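Local structure of 3-oxosteroid 1-dehydrogenase (Sterolibacterium denitrificans, 7P18) at residues A[45-50]-A[148-153]; A[131-136]-A[206-211]; A[105-110]-A[214-219]; A[272-277]-A[293-298]. The protein probably oxidises 3-oxosteroids to 3-oxo-Delta1-steroids, placing a double bond in the steroid A ring with the help of FAD and an electron acceptor. One frame throughout, in Å; residues are numbered along the deposited sequence.

Contact 1: residues A[45-50]-A[148-153]. With FAD (flavin-adenine dinucleotide), chain C.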
# COMPACT_ATOMS: atom_id res chain seq x y z
N THR A 45 -3.30 2.49 7.73
CA THR A 45 -2.96 2.64 6.28
C THR A 45 -3.82 1.65 5.49
O THR A 45 -4.19 1.96 4.35
CB THR A 45 -1.48 2.40 6.00
OG1 THR A 45 -0.66 3.05 6.99
CG2 THR A 45 -1.11 2.86 4.61
N SER A 46 -4.14 0.50 6.09
CA SER A 46 -4.90 -0.56 5.41
C SER A 46 -6.20 0.06 4.86
O SER A 46 -6.57 -0.19 3.70
CB SER A 46 -5.14 -1.71 6.40
OG SER A 46 -3.91 -2.25 6.88
N ALA A 47 -6.85 0.88 5.68
CA ALA A 47 -8.17 1.47 5.37
C ALA A 47 -8.09 2.41 4.16
O ALA A 47 -9.11 2.53 3.45
CB ALA A 47 -8.70 2.16 6.59
N VAL A 48 -6.95 3.08 3.94
CA VAL A 48 -6.78 4.08 2.86
C VAL A 48 -6.07 3.46 1.65
O VAL A 48 -5.70 4.19 0.74
CB VAL A 48 -6.09 5.36 3.39
CG1 VAL A 48 -6.89 5.98 4.51
CG2 VAL A 48 -4.65 5.14 3.81
N SER A 49 -5.94 2.13 1.63
CA SER A 49 -5.16 1.38 0.62
C SER A 49 -6.08 0.92 -0.50
O SER A 49 -7.29 1.16 -0.41
CB SER A 49 -4.45 0.21 1.27
OG SER A 49 -5.34 -0.85 1.52
N GLY A 50 -5.53 0.20 -1.47
CA GLY A 50 -6.31 -0.49 -2.51
C GLY A 50 -6.98 -1.74 -2.01
O GLY A 50 -7.84 -2.28 -2.75
N ASN A 148 -16.28 5.62 13.17
CA ASN A 148 -14.88 5.43 13.62
C ASN A 148 -14.00 4.77 12.54
O ASN A 148 -12.80 4.55 12.83
CB ASN A 148 -14.87 4.64 14.92
CG ASN A 148 -15.59 5.37 16.04
OD1 ASN A 148 -15.40 6.59 16.20
ND2 ASN A 148 -16.37 4.63 16.81
N LEU A 149 -14.52 4.53 11.34
CA LEU A 149 -13.71 4.03 10.19
C LEU A 149 -12.78 5.14 9.71
O LEU A 149 -13.26 6.29 9.46
CB LEU A 149 -14.65 3.56 9.07
CG LEU A 149 -14.01 3.18 7.73
CD1 LEU A 149 -13.08 1.99 7.86
CD2 LEU A 149 -15.09 2.86 6.71
N ARG A 150 -11.49 4.83 9.55
CA ARG A 150 -10.55 5.74 8.83
C ARG A 150 -11.01 5.83 7.39
O ARG A 150 -11.09 4.76 6.73
CB ARG A 150 -9.09 5.28 8.93
CG ARG A 150 -8.12 6.27 8.30
CD ARG A 150 -6.68 6.01 8.73
NE ARG A 150 -6.53 6.14 10.18
CZ ARG A 150 -6.38 7.31 10.81
NH1 ARG A 150 -6.39 8.44 10.12
NH2 ARG A 150 -6.27 7.36 12.13
N MET A 151 -11.38 7.02 6.89
CA MET A 151 -12.12 7.11 5.61
C MET A 151 -11.15 7.16 4.43
O MET A 151 -10.03 7.71 4.55
CB MET A 151 -13.07 8.31 5.58
CG MET A 151 -14.15 8.23 6.64
SD MET A 151 -15.30 6.84 6.51
CE MET A 151 -15.91 7.07 4.85
N ALA A 152 -11.58 6.57 3.33
CA ALA A 152 -10.85 6.54 2.05
C ALA A 152 -10.48 7.97 1.64
O ALA A 152 -11.30 8.89 1.82
CB ALA A 152 -11.69 5.85 0.98
N TYR A 153 -9.27 8.13 1.12
CA TYR A 153 -8.82 9.36 0.43
C TYR A 153 -9.75 9.63 -0.77
O TYR A 153 -10.12 8.68 -1.50
CB TYR A 153 -7.35 9.22 0.03
CG TYR A 153 -6.35 9.01 1.14
CD1 TYR A 153 -6.45 9.62 2.38
CD2 TYR A 153 -5.22 8.24 0.90
CE1 TYR A 153 -5.48 9.45 3.36
CE2 TYR A 153 -4.24 8.07 1.87
CZ TYR A 153 -4.37 8.67 3.11
OH TYR A 153 -3.36 8.50 4.03
PA FAD C . -1.58 -0.13 9.28
O1A FAD C . -2.60 -0.56 8.28
O2A FAD C . -1.14 1.29 9.09
O5B FAD C . -2.21 -0.35 10.72
C5B FAD C . -1.40 -0.04 11.88
C4B FAD C . -2.31 0.51 12.94
O4B FAD C . -1.61 0.51 14.21
C3B FAD C . -2.80 1.96 12.72
O3B FAD C . -4.22 2.05 12.87
C2B FAD C . -2.05 2.75 13.79
O2B FAD C . -2.70 3.96 14.15
C1B FAD C . -1.87 1.70 14.89
N9A FAD C . -0.79 1.99 15.84
C8A FAD C . 0.41 2.61 15.62
N7A FAD C . 1.10 2.78 16.74
C5A FAD C . 0.32 2.20 17.73
C6A FAD C . 0.50 2.05 19.12
N6A FAD C . 1.54 2.54 19.81
N1A FAD C . -0.48 1.42 19.81
C2A FAD C . -1.54 0.96 19.13
N3A FAD C . -1.85 1.11 17.84
C4A FAD C . -0.85 1.72 17.19
N1 FAD C . -0.54 -2.54 0.06
C2 FAD C . -1.05 -3.65 -0.52
O2 FAD C . -0.54 -4.77 -0.31
N3 FAD C . -2.12 -3.60 -1.32
C4 FAD C . -2.61 -2.42 -1.82
O4 FAD C . -3.66 -2.44 -2.46
C4X FAD C . -2.10 -1.21 -1.27
N5 FAD C . -2.58 -0.05 -1.70
C5X FAD C . -2.11 1.09 -1.08
C6 FAD C . -2.67 2.34 -1.45
C7 FAD C . -2.34 3.50 -0.77
C7M FAD C . -2.97 4.83 -1.16
C8 FAD C . -1.48 3.43 0.33
C8M FAD C . -1.12 4.69 1.11
C9 FAD C . -0.86 2.23 0.65
C9A FAD C . -1.20 1.03 -0.01
N10 FAD C . -0.61 -0.20 0.30
C10 FAD C . -1.06 -1.37 -0.30
C1' FAD C . 0.30 -0.33 1.45
C2' FAD C . -0.48 -0.80 2.69
O2' FAD C . -1.61 0.03 2.97
C3' FAD C . 0.39 -0.91 3.95
O3' FAD C . 1.69 -1.43 3.65
C4' FAD C . -0.30 -1.72 5.02
O4' FAD C . -1.59 -1.16 5.23
C5' FAD C . 0.46 -1.81 6.32
O5' FAD C . -0.39 -2.52 7.24
P FAD C . -0.04 -2.58 8.78
O1P FAD C . -1.15 -3.36 9.34
O2P FAD C . 1.36 -2.92 9.03
O3P FAD C . -0.24 -1.03 9.27
O HOH W 1 -8.17 5.66 0.32
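R150 and A47 meet first along 148-153: the carbonyl O of R150 lies 3.5 Å from A47 CB, and the two CB atoms also touch. Further out, R150 CG rests against V48 CG1, after which the chain bends at chi3 and its NH2 hydrogen-bonds S39 OG. One residue on, M151 contributes only its backbone, its O standing 3.6 Å from V48 CG1. V48 has CG1 anti to its carbonyl carbon (chi1 -59°), which sets this methyl against the loop. At A152 the backbones draw together, with 4.8 Å between the CA atoms of A152 and V48. Y153 then lays its ring flat over V48, whose CB stands 3.8 Å from the ring centroid and 18° off its normal, a CH-pi contact; V48 CG2 reaches the CE2 edge carbon at 3.5 Å. The backbones are tied by one water that donates to V48 O and accepts from Y153 N, while the Y153 hydroxyl bonds A294 O. An alanine in place of Y153 would probably leave V48 CB and CG2 without the ring that covers them and A294 O without its hydroxyl partner. Just before A47 and V48, T45 binds FAD O2A through both N and OG1 (OG1 to O2A 2.8 Å), and S46 binds FAD O1A through both N and OG (OG to O1A 2.6 Å). The amides and hydroxyls of T45 and S46, on the short helix 44-47, thus hold two oxygens of one FAD phosphate, PA, consistent with a Rossmann-type FAD site.

Contact 2: residues A[131-136]-A[206-211]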
# COMPACT_ATOMS: atom_id res chain seq x y z
N THR A 131 -3.25 -11.41 -7.70
CA THR A 131 -3.84 -10.23 -7.02
C THR A 131 -5.35 -10.45 -6.85
O THR A 131 -5.98 -10.82 -7.84
CB THR A 131 -3.53 -8.94 -7.78
OG1 THR A 131 -2.13 -8.70 -7.81
CG2 THR A 131 -4.26 -7.78 -7.16
N MET A 132 -5.86 -10.21 -5.65
CA MET A 132 -7.29 -10.28 -5.28
C MET A 132 -7.69 -8.98 -4.60
O MET A 132 -6.83 -8.32 -3.92
CB MET A 132 -7.58 -11.46 -4.37
CG MET A 132 -7.04 -12.82 -4.86
SD MET A 132 -7.53 -14.18 -3.75
CE MET A 132 -9.19 -14.49 -4.34
N GLU A 133 -8.97 -8.62 -4.74
CA GLU A 133 -9.52 -7.39 -4.12
C GLU A 133 -10.90 -7.65 -3.54
O GLU A 133 -11.55 -8.68 -3.84
CB GLU A 133 -9.51 -6.28 -5.14
CG GLU A 133 -10.65 -6.37 -6.17
CD GLU A 133 -10.87 -5.06 -6.90
OE1 GLU A 133 -10.76 -3.96 -6.22
OE2 GLU A 133 -11.07 -5.12 -8.14
N PRO A 134 -11.37 -6.74 -2.66
CA PRO A 134 -12.68 -6.86 -2.04
C PRO A 134 -13.85 -6.45 -2.94
O PRO A 134 -13.71 -5.53 -3.77
CB PRO A 134 -12.67 -5.87 -0.88
CG PRO A 134 -11.25 -5.33 -0.82
CD PRO A 134 -10.60 -5.60 -2.14
N MET A 135 -14.97 -7.16 -2.82
CA MET A 135 -16.28 -6.65 -3.31
C MET A 135 -16.65 -5.40 -2.49
O MET A 135 -16.22 -5.28 -1.30
CB MET A 135 -17.35 -7.73 -3.12
CG MET A 135 -17.10 -8.97 -3.95
SD MET A 135 -18.54 -10.10 -3.88
CE MET A 135 -19.65 -9.20 -4.96
N LEU A 136 -17.40 -4.48 -3.09
CA LEU A 136 -17.97 -3.32 -2.34
C LEU A 136 -18.66 -3.85 -1.07
O LEU A 136 -19.34 -4.90 -1.12
CB LEU A 136 -18.93 -2.54 -3.23
CG LEU A 136 -18.36 -1.87 -4.47
CD1 LEU A 136 -19.46 -1.09 -5.19
CD2 LEU A 136 -17.21 -0.93 -4.15
N ARG A 206 -18.49 0.86 0.41
CA ARG A 206 -17.04 1.11 0.49
C ARG A 206 -16.32 0.14 -0.45
O ARG A 206 -16.75 -1.00 -0.62
CB ARG A 206 -16.60 0.98 1.96
CG ARG A 206 -17.45 1.71 2.99
CD ARG A 206 -17.69 3.17 2.68
NE ARG A 206 -16.48 3.95 2.48
CZ ARG A 206 -16.39 5.11 1.83
NH1 ARG A 206 -17.45 5.68 1.28
NH2 ARG A 206 -15.22 5.71 1.73
N GLY A 207 -15.23 0.61 -1.04
CA GLY A 207 -14.36 -0.14 -1.95
C GLY A 207 -12.93 -0.19 -1.46
O GLY A 207 -12.58 0.53 -0.49
N LEU A 208 -12.12 -1.02 -2.10
CA LEU A 208 -10.65 -1.05 -1.93
C LEU A 208 -10.34 -1.28 -0.46
O LEU A 208 -11.03 -2.10 0.15
CB LEU A 208 -10.08 0.26 -2.46
CG LEU A 208 -10.49 0.61 -3.89
CD1 LEU A 208 -9.88 1.95 -4.29
CD2 LEU A 208 -10.09 -0.48 -4.88
N GLY A 209 -9.33 -0.60 0.10
CA GLY A 209 -8.92 -0.81 1.50
C GLY A 209 -10.02 -0.43 2.45
O GLY A 209 -10.05 -0.92 3.58
N ASN A 210 -10.92 0.47 2.05
CA ASN A 210 -12.03 0.88 2.94
C ASN A 210 -13.03 -0.28 3.06
O ASN A 210 -13.58 -0.50 4.16
CB ASN A 210 -12.66 2.18 2.43
CG ASN A 210 -12.72 3.27 3.49
OD1 ASN A 210 -13.70 3.98 3.54
ND2 ASN A 210 -11.69 3.42 4.31
N ALA A 211 -13.27 -1.03 1.98
CA ALA A 211 -14.11 -2.26 2.06
C ALA A 211 -13.45 -3.27 2.99
O ALA A 211 -14.09 -3.88 3.81
CB ALA A 211 -14.37 -2.85 0.70
O HOH W 2 -12.37 -3.25 -4.07
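L136 and G207 bring the two backbones together, their CA atoms 4.8 Å apart, and from there the segments diverge: P134 and L208 are 6.2 Å apart at CA. No backbone hydrogen bond joins 131-136 to 206-211. Instead L136 CA approaches R206 O at 3.1 Å in a CA-H...O contact with an angle of 139° at the hydrogen. Past R206 the segment 206-211 turns into helix 208-222, L208 taking a positive phi (57°) on the way, and A211 N bonding back to G207 O. Here a short strand, 205-206, leads into the helix, packed against the antiparallel sheet in which strand 131-138 pairs with strands 53-54, 109-111 and 205-206. A water bridges the two segments: it donates to E133 OE1 and to P134 O, the latter at 2.7 Å, and accepts from L208 N at 3.0 Å, so the amide at the turn is satisfied through solvent. E133 OE1 also takes the amide of A166, which lines the steroid pocket, and OE2 bonds T167 OG1, which together fix the carboxylate beside L208 CD2. The L208 side chain lies about 4 Å from the bound androsta-1,4-diene-3,17-dione. P134 packs with two ring carbons, CG against L208 O at 3.4 Å and CB against A211 CB at 3.8 Å. L136 lays CD2 over G207 CA, where a side chain on the glycine would be tight. Within 206-211, R206 holds N210 OD1 side-on with NE and NH2, the NE bond on a lone pair, while R206 NH1 bonds D203 O and N210 ND2 reaches R150 O and A47 O.

Contact 3: residues A[105-110]-A[214-219]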
# COMPACT_ATOMS: atom_id res chain seq x y z
N MET A 105 -17.14 -14.39 6.73
CA MET A 105 -17.31 -12.92 6.80
C MET A 105 -18.21 -12.45 5.67
O MET A 105 -18.27 -13.14 4.62
CB MET A 105 -15.96 -12.21 6.72
CG MET A 105 -14.99 -12.63 7.84
SD MET A 105 -13.48 -11.59 7.83
CE MET A 105 -12.51 -12.37 9.11
N THR A 106 -18.86 -11.29 5.85
CA THR A 106 -19.62 -10.61 4.78
C THR A 106 -18.63 -10.10 3.73
O THR A 106 -18.94 -10.15 2.52
CB THR A 106 -20.56 -9.53 5.36
OG1 THR A 106 -21.44 -10.21 6.23
CG2 THR A 106 -21.40 -8.85 4.31
N LEU A 107 -17.47 -9.64 4.18
CA LEU A 107 -16.34 -9.27 3.29
C LEU A 107 -16.04 -10.44 2.33
O LEU A 107 -15.98 -11.57 2.83
CB LEU A 107 -15.14 -8.95 4.18
CG LEU A 107 -13.83 -8.62 3.49
CD1 LEU A 107 -13.98 -7.37 2.64
CD2 LEU A 107 -12.75 -8.46 4.55
N GLN A 108 -15.88 -10.17 1.05
CA GLN A 108 -15.60 -11.16 -0.02
C GLN A 108 -14.42 -10.64 -0.88
O GLN A 108 -14.45 -9.46 -1.30
CB GLN A 108 -16.86 -11.43 -0.85
CG GLN A 108 -18.04 -11.99 -0.05
CD GLN A 108 -17.80 -13.40 0.43
OE1 GLN A 108 -17.48 -14.28 -0.38
NE2 GLN A 108 -17.85 -13.61 1.74
N TYR A 109 -13.43 -11.50 -1.14
CA TYR A 109 -12.28 -11.28 -2.04
C TYR A 109 -12.49 -12.06 -3.33
O TYR A 109 -12.94 -13.22 -3.24
CB TYR A 109 -10.94 -11.66 -1.39
CG TYR A 109 -10.33 -10.49 -0.65
CD1 TYR A 109 -10.69 -10.18 0.65
CD2 TYR A 109 -9.45 -9.63 -1.30
CE1 TYR A 109 -10.21 -9.06 1.30
CE2 TYR A 109 -8.92 -8.52 -0.65
CZ TYR A 109 -9.32 -8.22 0.64
OH TYR A 109 -8.82 -7.11 1.28
N PHE A 110 -12.10 -11.48 -4.45
CA PHE A 110 -12.12 -12.14 -5.78
C PHE A 110 -10.88 -11.70 -6.54
O PHE A 110 -10.28 -10.66 -6.23
CB PHE A 110 -13.42 -11.79 -6.53
CG PHE A 110 -13.56 -10.33 -6.88
CD1 PHE A 110 -14.01 -9.42 -5.93
CD2 PHE A 110 -13.24 -9.87 -8.13
CE1 PHE A 110 -14.13 -8.07 -6.25
CE2 PHE A 110 -13.34 -8.52 -8.44
CZ PHE A 110 -13.81 -7.63 -7.51
N ALA A 214 -13.62 -1.92 6.73
CA ALA A 214 -15.05 -1.99 7.15
C ALA A 214 -15.45 -3.45 7.38
O ALA A 214 -16.04 -3.78 8.44
CB ALA A 214 -15.92 -1.39 6.07
N GLY A 215 -15.15 -4.31 6.39
CA GLY A 215 -15.50 -5.75 6.47
C GLY A 215 -14.86 -6.43 7.66
O GLY A 215 -15.53 -7.21 8.33
N LEU A 216 -13.58 -6.14 7.96
CA LEU A 216 -12.88 -6.78 9.10
C LEU A 216 -13.46 -6.21 10.40
O LEU A 216 -13.63 -6.98 11.39
CB LEU A 216 -11.37 -6.58 8.98
CG LEU A 216 -10.72 -7.36 7.83
CD1 LEU A 216 -9.28 -6.88 7.60
CD2 LEU A 216 -10.72 -8.85 8.14
N ARG A 217 -13.80 -4.92 10.42
CA ARG A 217 -14.41 -4.33 11.64
C ARG A 217 -15.73 -5.06 11.92
O ARG A 217 -15.99 -5.40 13.06
CB ARG A 217 -14.61 -2.83 11.52
CG ARG A 217 -15.19 -2.22 12.79
CD ARG A 217 -14.17 -2.19 13.89
NE ARG A 217 -14.66 -1.77 15.20
CZ ARG A 217 -15.24 -2.57 16.10
NH1 ARG A 217 -15.48 -3.84 15.84
NH2 ARG A 217 -15.62 -2.06 17.26
N HIS A 218 -16.52 -5.27 10.88
CA HIS A 218 -17.83 -5.96 10.96
C HIS A 218 -17.66 -7.37 11.52
O HIS A 218 -18.40 -7.75 12.41
CB HIS A 218 -18.51 -5.95 9.60
CG HIS A 218 -19.84 -6.63 9.63
ND1 HIS A 218 -20.97 -6.03 10.20
CD2 HIS A 218 -20.23 -7.85 9.19
CE1 HIS A 218 -21.99 -6.87 10.10
NE2 HIS A 218 -21.55 -7.99 9.50
N ALA A 219 -16.65 -8.12 11.05
CA ALA A 219 -16.30 -9.46 11.56
C ALA A 219 -16.03 -9.41 13.06
O ALA A 219 -16.49 -10.31 13.79
CB ALA A 219 -15.10 -10.02 10.81
O HOH W 3 -17.24 -8.84 7.03
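M105 and L107 press the start of 105-110 onto one side of helix 208-222, at a place where this helix is also flanked by helix 17-28, at whose start lies a GxGxxA sequence, consistent with a Rossmann-type dinucleotide fold. Apolar contacts make up most of the joint. M105 runs extended beyond CG (SD anti to CA, chi2 -172°), and SD touches two residues about one helical turn apart: A219 CB at 3.7 Å and L216 CD2 at 3.9 Å. Its methyl CE touches the same two atoms, and the chain also meets L21 and A24 of helix 17-28. An alanine at M105 would probably open a gap beside L216 CD2 and A219 CB. L107 meets the same helix, CD2 lying 4.0 Å from L216 CG. T106 adds a looser touch near the surface, OG1 standing near H218 CD2 and NE2 at van der Waals range; the other ring nitrogen of H218, ND1, has a weak bond to L141 O. The polar tie between the segments runs through a water: it accepts from L107 N at 3.0 Å and donates to G215 O at 2.7 Å, giving the loop amide a partner on the helix. Within 105-110, Q108 NE2 makes a weak bond to M105 O and a further bond to N102 O. The CA atoms come closest at L107 and G215, 4.8 Å apart. There L107 CB lies 4.0 Å from G215 CA, and a beta carbon built on G215 would clash with L107 CB.

Contact 4: residues A[272-277]-A[293-298]. With FAD (flavin-adenine dinucleotide), chain C.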
# COMPACT_ATOMS: atom_id res chain seq x y z
N GLY A 272 4.59 0.51 10.66
CA GLY A 272 6.02 0.80 10.59
C GLY A 272 6.41 2.06 11.37
O GLY A 272 5.79 2.37 12.40
N PHE A 273 7.40 2.76 10.84
CA PHE A 273 7.97 3.96 11.52
C PHE A 273 8.08 5.12 10.52
O PHE A 273 8.83 6.06 10.82
CB PHE A 273 9.32 3.58 12.16
CG PHE A 273 10.43 3.17 11.24
CD1 PHE A 273 11.30 4.09 10.70
CD2 PHE A 273 10.68 1.83 10.99
CE1 PHE A 273 12.36 3.70 9.91
CE2 PHE A 273 11.74 1.45 10.19
CZ PHE A 273 12.57 2.38 9.64
N GLU A 274 7.31 5.10 9.42
CA GLU A 274 7.41 6.11 8.33
C GLU A 274 7.13 7.53 8.87
O GLU A 274 7.65 8.47 8.27
CB GLU A 274 6.50 5.82 7.12
CG GLU A 274 5.02 5.71 7.43
CD GLU A 274 4.49 4.38 7.96
OE1 GLU A 274 5.33 3.46 8.22
OE2 GLU A 274 3.25 4.27 8.15
N ARG A 275 6.32 7.66 9.93
CA ARG A 275 5.95 8.98 10.52
C ARG A 275 6.90 9.42 11.64
O ARG A 275 6.66 10.50 12.22
CB ARG A 275 4.50 8.95 10.97
CG ARG A 275 3.50 8.94 9.82
CD ARG A 275 3.37 10.27 9.10
NE ARG A 275 2.66 10.21 7.81
CZ ARG A 275 2.67 11.19 6.90
NH1 ARG A 275 3.34 12.31 7.14
NH2 ARG A 275 2.04 11.04 5.74
N ASN A 276 8.00 8.70 11.87
CA ASN A 276 8.99 9.05 12.93
C ASN A 276 10.26 9.52 12.24
O ASN A 276 11.06 8.69 11.75
CB ASN A 276 9.17 7.88 13.91
CG ASN A 276 10.15 8.19 15.04
OD1 ASN A 276 11.09 8.95 14.84
ND2 ASN A 276 9.99 7.54 16.17
N GLN A 277 10.46 10.85 12.16
CA GLN A 277 11.59 11.42 11.39
C GLN A 277 12.91 10.96 12.02
O GLN A 277 13.89 10.74 11.28
CB GLN A 277 11.46 12.96 11.33
CG GLN A 277 12.59 13.60 10.57
CD GLN A 277 12.45 13.37 9.10
OE1 GLN A 277 11.33 13.25 8.61
NE2 GLN A 277 13.56 13.39 8.41
N SER A 293 5.47 10.95 2.91
CA SER A 293 4.70 9.69 3.06
C SER A 293 3.27 9.90 2.59
O SER A 293 2.74 11.00 2.74
CB SER A 293 4.77 9.18 4.48
OG SER A 293 4.19 7.87 4.57
N ALA A 294 2.65 8.81 2.10
CA ALA A 294 1.23 8.71 1.69
C ALA A 294 0.38 8.13 2.82
O ALA A 294 -0.80 7.98 2.63
CB ALA A 294 1.14 7.86 0.45
N THR A 295 0.96 7.82 3.98
CA THR A 295 0.28 7.10 5.07
C THR A 295 -0.48 8.06 5.97
O THR A 295 -0.22 9.29 5.97
CB THR A 295 1.29 6.34 5.94
OG1 THR A 295 2.23 7.29 6.48
CG2 THR A 295 2.03 5.29 5.13
N PRO A 296 -1.37 7.53 6.82
CA PRO A 296 -1.91 8.30 7.93
C PRO A 296 -0.84 8.70 8.94
O PRO A 296 0.34 8.40 8.80
CB PRO A 296 -2.98 7.39 8.53
CG PRO A 296 -3.31 6.41 7.41
CD PRO A 296 -2.00 6.22 6.69
N PRO A 297 -1.21 9.46 10.00
CA PRO A 297 -0.21 10.11 10.85
C PRO A 297 0.60 9.24 11.84
O PRO A 297 1.60 9.72 12.32
CB PRO A 297 -1.06 11.13 11.64
CG PRO A 297 -2.31 11.30 10.83
CD PRO A 297 -2.59 9.92 10.27
N HIS A 298 0.02 8.13 12.32
CA HIS A 298 0.52 7.49 13.57
C HIS A 298 1.68 6.47 13.52
O HIS A 298 2.33 6.34 14.58
CB HIS A 298 -0.66 6.90 14.36
CG HIS A 298 -1.88 7.77 14.33
ND1 HIS A 298 -1.97 8.93 15.07
CD2 HIS A 298 -3.05 7.64 13.67
CE1 HIS A 298 -3.15 9.49 14.87
NE2 HIS A 298 -3.83 8.72 14.01
PA FAD C . -1.58 -0.13 9.28
O1A FAD C . -2.60 -0.56 8.28
O2A FAD C . -1.14 1.29 9.09
O5B FAD C . -2.21 -0.35 10.72
C5B FAD C . -1.40 -0.04 11.88
C4B FAD C . -2.31 0.51 12.94
O4B FAD C . -1.61 0.51 14.21
C3B FAD C . -2.80 1.96 12.72
O3B FAD C . -4.22 2.05 12.87
C2B FAD C . -2.05 2.75 13.79
O2B FAD C . -2.70 3.96 14.15
C1B FAD C . -1.87 1.70 14.89
N9A FAD C . -0.79 1.99 15.84
C8A FAD C . 0.41 2.61 15.62
N7A FAD C . 1.10 2.78 16.74
C5A FAD C . 0.32 2.20 17.73
C6A FAD C . 0.50 2.05 19.12
N6A FAD C . 1.54 2.54 19.81
N1A FAD C . -0.48 1.42 19.81
C2A FAD C . -1.54 0.96 19.13
N3A FAD C . -1.85 1.11 17.84
C4A FAD C . -0.85 1.72 17.19
N1 FAD C . -0.54 -2.54 0.06
C2 FAD C . -1.05 -3.65 -0.52
O2 FAD C . -0.54 -4.77 -0.31
N3 FAD C . -2.12 -3.60 -1.32
C4 FAD C . -2.61 -2.42 -1.82
O4 FAD C . -3.66 -2.44 -2.46
C4X FAD C . -2.10 -1.21 -1.27
N5 FAD C . -2.58 -0.05 -1.70
C5X FAD C . -2.11 1.09 -1.08
C6 FAD C . -2.67 2.34 -1.45
C7 FAD C . -2.34 3.50 -0.77
C7M FAD C . -2.97 4.83 -1.16
C8 FAD C . -1.48 3.43 0.33
C8M FAD C . -1.12 4.69 1.11
C9 FAD C . -0.86 2.23 0.65
C9A FAD C . -1.20 1.03 -0.01
N10 FAD C . -0.61 -0.20 0.30
C10 FAD C . -1.06 -1.37 -0.30
C1' FAD C . 0.30 -0.33 1.45
C2' FAD C . -0.48 -0.80 2.69
O2' FAD C . -1.61 0.03 2.97
C3' FAD C . 0.39 -0.91 3.95
O3' FAD C . 1.69 -1.43 3.65
C4' FAD C . -0.30 -1.72 5.02
O4' FAD C . -1.59 -1.16 5.23
C5' FAD C . 0.46 -1.81 6.32
O5' FAD C . -0.39 -2.52 7.24
P FAD C . -0.04 -2.58 8.78
O1P FAD C . -1.15 -3.36 9.34
O2P FAD C . 1.36 -2.92 9.03
O3P FAD C . -0.24 -1.03 9.27
O HOH W 4 1.51 5.95 9.39
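R275 extends its guanidinium to the backbone of 293-298 and donates through NH2 to T295 O at 2.9 Å, with an N-H...O angle of 139°. The carbonyl lies near the edge of the group but tilted 26° from its plane. NE adds a weak bond to P296 O at 3.1 Å. The arginine chain bends at chi2 (-73°), which brings CD beside P296 O. A water supplements the grip: it donates to P296 O and to E274 OE2, the latter at 2.7 Å, while E274 OE2 also accepts from N299 ND2. So P296 O has both the water and the weak arginine bond, and the positive charge of R275 would probably polarise the carbonyls it meets. Two turns underlie these bonds. F273 to N276 is a type I beta turn leading into helix 277-283, with N276 at the N-cap; in 293-298, S293 OG accepts from T295 N, an ST turn, and also bonds D495 OD1. The first loop follows strand 265-268 of the parallel sheet of this Rossmann-type FAD-binding fold; the second follows helix 277-283 and borders the cofactor: A294 O lies 3.6 Å from the flavin methyl C8M, and H298 CB lies 3.6 Å from the ribose hydroxyl O2B. Around the polar core the packing is close. S293 CB sits over one face of the guanidinium, toward its rim, and P297 O leans on the R275 CG methylene at 3.2 Å. E274 crosses T295, placing its CG 3.3 Å from OG1 and its OE2 against the methyl CG2.

How the contacts relate
Contacts 2 and 3 are the more buried pair: both use helix 208-222, contact 2 at its start and contact 3 further along, where a loop leading into strand 109-111 meets it; that strand neighbours 131-138 in one sheet. Each relies on apolar contacts and a bridging water. Contacts 1 and 4 are partly buried, touch each other and share the cofactor; contact 1 combines a phosphate grip with an aromatic cover, whereas contact 4 is carried by an arginine on backbone carbonyls. Contact 1 also reaches contact 2 through N210, tying the cofactor loop to the helix. Contacts 2 and 4 lie on opposite sides of the chain's centre.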